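PDB 5U1T: separin from Saccharomyces cerevisiae, which cleaves the MCD1/SCC1 subunit of cohesin at the onset of anaphase as a caspase-like cysteine protease, and is kept inactive by securin for most of the cell cycle. Local coordinates for residues 826-838 with 862-874. Residues are numbered along the deposited sequence; the frame is centred on the assembly and turned at random.
Sequences LEEPIIVYRCLHF and AFDYLDAEADITS
P829, in the first turn of helix 829-845, sets its CB against Y865 CB at 3.8 Å, with the two side chains crossing at about a right angle. L866 CD2 lies over the helix start at P829 and I830, while L866 CD1 packs on Y833. I830 CD1 lies beside D871 and S874. Y833 holds its CG anti to the backbone N (chi1 175°), which carries the ring in among A862, F863 and L866. A862 CB lies at the ring edge. F863 turns its own edge to one face of Y833 in an edge-to-face pair, ring centroids 5.4 Å apart and planes at 59°; H837 CB lies over the rim of the opposite face.

R834 bends at chi2 and grips S874 side-on. R834 NE and R834 NH2 each hydrogen-bond to S874 OG at 3.0 Å, in the guanidinium plane. NH2 also makes a weak bond to T873 OG1 and a long salt bridge to D871. With an alanine here, S874 OG would probably lose both guanidinium donors, and D871 the long ion pair. L836 CD1 packs on A862 CB. D871 N-caps helix 872-881, its OD1 accepting from S874 N. Helices 829-845 and 849-863 form a helical hairpin in separase's helical region, and R834 ties it to the capped helix.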
# COMPACT_ATOMS: atom_id res chain seq x y z
N LEU A 826 3.83 1.42 -14.80
CA LEU A 826 3.06 2.21 -13.86
C LEU A 826 2.93 3.64 -14.30
O LEU A 826 3.62 4.08 -15.20
CB LEU A 826 3.77 2.22 -12.54
CG LEU A 826 2.88 2.86 -11.53
CD1 LEU A 826 1.51 2.51 -12.03
CD2 LEU A 826 3.15 2.19 -10.20
N GLU A 827 2.03 4.37 -13.66
CA GLU A 827 1.87 5.76 -13.98
C GLU A 827 1.80 6.70 -12.78
O GLU A 827 1.83 7.88 -12.98
CB GLU A 827 0.66 5.96 -14.89
CG GLU A 827 0.98 5.93 -16.38
CD GLU A 827 -0.03 6.66 -17.25
OE1 GLU A 827 0.02 7.90 -17.35
OE2 GLU A 827 -0.88 6.00 -17.88
N GLU A 828 1.72 6.22 -11.55
CA GLU A 828 1.65 7.13 -10.40
C GLU A 828 2.99 7.80 -10.17
O GLU A 828 3.94 7.17 -9.79
CB GLU A 828 1.15 6.44 -9.15
CG GLU A 828 -0.20 5.76 -9.31
CD GLU A 828 -1.31 6.71 -9.67
OE1 GLU A 828 -1.42 7.77 -9.06
OE2 GLU A 828 -2.09 6.39 -10.57
N PRO A 829 3.03 9.11 -10.32
CA PRO A 829 4.29 9.86 -10.27
C PRO A 829 5.07 9.73 -8.96
O PRO A 829 6.29 9.58 -8.98
CB PRO A 829 3.84 11.31 -10.49
CG PRO A 829 2.62 11.16 -11.32
CD PRO A 829 1.91 9.96 -10.75
N ILE A 830 4.40 9.73 -7.82
CA ILE A 830 5.11 9.59 -6.57
C ILE A 830 5.72 8.24 -6.42
O ILE A 830 6.70 8.07 -5.75
CB ILE A 830 4.20 9.85 -5.38
CG1 ILE A 830 5.00 9.87 -4.10
CG2 ILE A 830 3.17 8.76 -5.26
CD1 ILE A 830 5.82 11.11 -3.95
N ILE A 831 5.14 7.25 -7.06
CA ILE A 831 5.71 5.91 -6.98
C ILE A 831 6.84 5.76 -7.98
O ILE A 831 7.90 5.25 -7.66
CB ILE A 831 4.65 4.83 -7.22
CG1 ILE A 831 3.53 4.94 -6.19
CG2 ILE A 831 5.29 3.45 -7.11
CD1 ILE A 831 3.96 4.63 -4.76
N VAL A 832 6.61 6.24 -9.20
CA VAL A 832 7.64 6.23 -10.22
C VAL A 832 8.86 7.02 -9.76
O VAL A 832 9.99 6.53 -9.89
CB VAL A 832 7.09 6.80 -11.54
CG1 VAL A 832 8.19 6.97 -12.57
CG2 VAL A 832 6.02 5.87 -12.08
N TYR A 833 8.66 8.20 -9.20
CA TYR A 833 9.79 8.98 -8.71
C TYR A 833 10.56 8.23 -7.63
O TYR A 833 11.76 8.03 -7.77
CB TYR A 833 9.38 10.34 -8.15
CG TYR A 833 10.60 11.01 -7.56
CD1 TYR A 833 11.65 11.41 -8.39
CD2 TYR A 833 10.76 11.15 -6.18
CE1 TYR A 833 12.79 11.96 -7.88
CE2 TYR A 833 11.92 11.70 -5.66
CZ TYR A 833 12.93 12.11 -6.52
OH TYR A 833 14.09 12.66 -6.03
N ARG A 834 9.88 7.82 -6.57
CA ARG A 834 10.54 7.17 -5.45
C ARG A 834 11.33 5.95 -5.88
O ARG A 834 12.43 5.70 -5.37
CB ARG A 834 9.54 6.77 -4.37
CG ARG A 834 8.96 7.90 -3.58
CD ARG A 834 10.04 8.79 -3.00
NE ARG A 834 9.43 9.92 -2.32
CZ ARG A 834 9.11 9.94 -1.03
NH1 ARG A 834 9.37 8.88 -0.28
NH2 ARG A 834 8.55 11.02 -0.49
N CYS A 835 10.78 5.18 -6.82
CA CYS A 835 11.47 3.99 -7.28
C CYS A 835 12.72 4.36 -8.07
O CYS A 835 13.77 3.74 -7.92
CB CYS A 835 10.56 3.12 -8.13
SG CYS A 835 9.33 2.21 -7.22
N LEU A 836 12.61 5.38 -8.91
CA LEU A 836 13.77 5.82 -9.67
C LEU A 836 14.85 6.41 -8.76
O LEU A 836 16.04 6.30 -9.07
CB LEU A 836 13.36 6.84 -10.73
CG LEU A 836 12.65 6.24 -11.95
CD1 LEU A 836 12.17 7.34 -12.90
CD2 LEU A 836 13.56 5.25 -12.65
N HIS A 837 14.44 7.02 -7.65
CA HIS A 837 15.37 7.59 -6.70
C HIS A 837 16.12 6.48 -6.01
O HIS A 837 17.33 6.59 -5.81
CB HIS A 837 14.64 8.45 -5.66
CG HIS A 837 15.48 8.83 -4.47
ND1 HIS A 837 16.46 9.80 -4.53
CD2 HIS A 837 15.45 8.41 -3.18
CE1 HIS A 837 17.00 9.95 -3.33
NE2 HIS A 837 16.40 9.12 -2.50
N PHE A 838 15.40 5.42 -5.67
CA PHE A 838 15.97 4.24 -5.05
C PHE A 838 16.92 3.50 -5.99
O PHE A 838 18.04 3.18 -5.62
CB PHE A 838 14.88 3.30 -4.59
CG PHE A 838 15.39 2.09 -3.90
CD1 PHE A 838 15.67 2.11 -2.54
CD2 PHE A 838 15.62 0.92 -4.61
CE1 PHE A 838 16.15 0.99 -1.90
CE2 PHE A 838 16.11 -0.20 -3.98
CZ PHE A 838 16.37 -0.17 -2.62
N ALA A 862 10.99 12.67 -13.59
CA ALA A 862 9.85 12.20 -12.80
C ALA A 862 9.44 13.20 -11.72
O ALA A 862 8.25 13.35 -11.45
CB ALA A 862 10.17 10.85 -12.18
N PHE A 863 10.41 13.87 -11.12
CA PHE A 863 10.18 14.86 -10.06
C PHE A 863 9.29 16.04 -10.49
O PHE A 863 8.57 16.63 -9.68
CB PHE A 863 11.52 15.40 -9.54
CG PHE A 863 11.41 16.22 -8.30
CD1 PHE A 863 11.15 15.61 -7.08
CD2 PHE A 863 11.59 17.59 -8.34
CE1 PHE A 863 11.04 16.37 -5.93
CE2 PHE A 863 11.48 18.35 -7.19
CZ PHE A 863 11.21 17.74 -5.99
N ASP A 864 9.36 16.38 -11.78
CA ASP A 864 8.56 17.46 -12.31
C ASP A 864 7.08 17.30 -12.03
O ASP A 864 6.38 18.28 -11.82
CB ASP A 864 8.76 17.59 -13.82
CG ASP A 864 10.03 18.32 -14.15
OD1 ASP A 864 10.46 19.15 -13.31
OD2 ASP A 864 10.60 18.06 -15.23
N TYR A 865 6.62 16.05 -11.99
CA TYR A 865 5.20 15.74 -11.82
C TYR A 865 4.80 15.74 -10.36
O TYR A 865 3.75 15.24 -10.01
CB TYR A 865 4.88 14.38 -12.43
CG TYR A 865 5.13 14.31 -13.92
CD1 TYR A 865 6.41 14.39 -14.43
CD2 TYR A 865 4.07 14.17 -14.80
CE1 TYR A 865 6.64 14.34 -15.78
CE2 TYR A 865 4.29 14.11 -16.18
CZ TYR A 865 5.58 14.20 -16.65
OH TYR A 865 5.81 14.15 -18.01
N LEU A 866 5.67 16.28 -9.51
CA LEU A 866 5.40 16.30 -8.09
C LEU A 866 5.22 17.74 -7.64
O LEU A 866 5.65 18.66 -8.33
CB LEU A 866 6.53 15.59 -7.31
CG LEU A 866 6.71 14.09 -7.58
CD1 LEU A 866 7.78 13.47 -6.70
CD2 LEU A 866 5.41 13.33 -7.41
N ASP A 867 4.53 17.94 -6.53
CA ASP A 867 4.38 19.26 -5.96
C ASP A 867 5.55 19.49 -4.98
O ASP A 867 5.50 19.06 -3.83
CB ASP A 867 3.00 19.41 -5.30
CG ASP A 867 2.77 20.77 -4.64
OD1 ASP A 867 3.73 21.38 -4.12
OD2 ASP A 867 1.60 21.24 -4.61
N ALA A 868 6.59 20.17 -5.46
CA ALA A 868 7.84 20.32 -4.71
C ALA A 868 7.64 20.97 -3.34
O ALA A 868 8.30 20.55 -2.37
CB ALA A 868 8.86 21.11 -5.53
N GLU A 869 6.73 21.95 -3.26
CA GLU A 869 6.49 22.66 -2.00
C GLU A 869 5.63 21.87 -1.02
O GLU A 869 5.68 22.12 0.17
CB GLU A 869 5.83 24.02 -2.25
CG GLU A 869 6.42 24.81 -3.41
CD GLU A 869 6.80 26.26 -3.04
OE1 GLU A 869 5.95 27.18 -3.26
OE2 GLU A 869 7.94 26.47 -2.54
N ALA A 870 4.84 20.92 -1.50
CA ALA A 870 3.95 20.18 -0.61
C ALA A 870 4.58 18.90 -0.03
O ALA A 870 4.33 18.54 1.12
CB ALA A 870 2.66 19.84 -1.34
N ASP A 871 5.38 18.22 -0.85
CA ASP A 871 6.07 16.99 -0.45
C ASP A 871 7.56 17.21 -0.07
O ASP A 871 8.45 17.10 -0.92
CB ASP A 871 5.98 15.97 -1.58
CG ASP A 871 6.49 14.61 -1.17
OD1 ASP A 871 7.01 14.47 -0.04
OD2 ASP A 871 6.38 13.68 -2.00
N ILE A 872 7.83 17.50 1.20
CA ILE A 872 9.19 17.85 1.61
C ILE A 872 10.11 16.62 1.55
O ILE A 872 11.27 16.75 1.20
CB ILE A 872 9.23 18.49 3.03
CG1 ILE A 872 10.65 18.95 3.37
CG2 ILE A 872 8.74 17.53 4.10
CD1 ILE A 872 11.30 19.82 2.30
N THR A 873 9.58 15.44 1.86
CA THR A 873 10.39 14.24 1.82
C THR A 873 10.79 13.85 0.38
O THR A 873 11.89 13.33 0.18
CB THR A 873 9.69 13.05 2.54
OG1 THR A 873 8.44 12.77 1.93
CG2 THR A 873 9.44 13.38 4.00
N SER A 874 9.96 14.12 -0.63
CA SER A 874 10.42 13.94 -2.01
C SER A 874 11.39 15.03 -2.46
O SER A 874 12.23 14.78 -3.32
CB SER A 874 9.25 13.91 -3.00
OG SER A 874 8.57 12.68 -2.98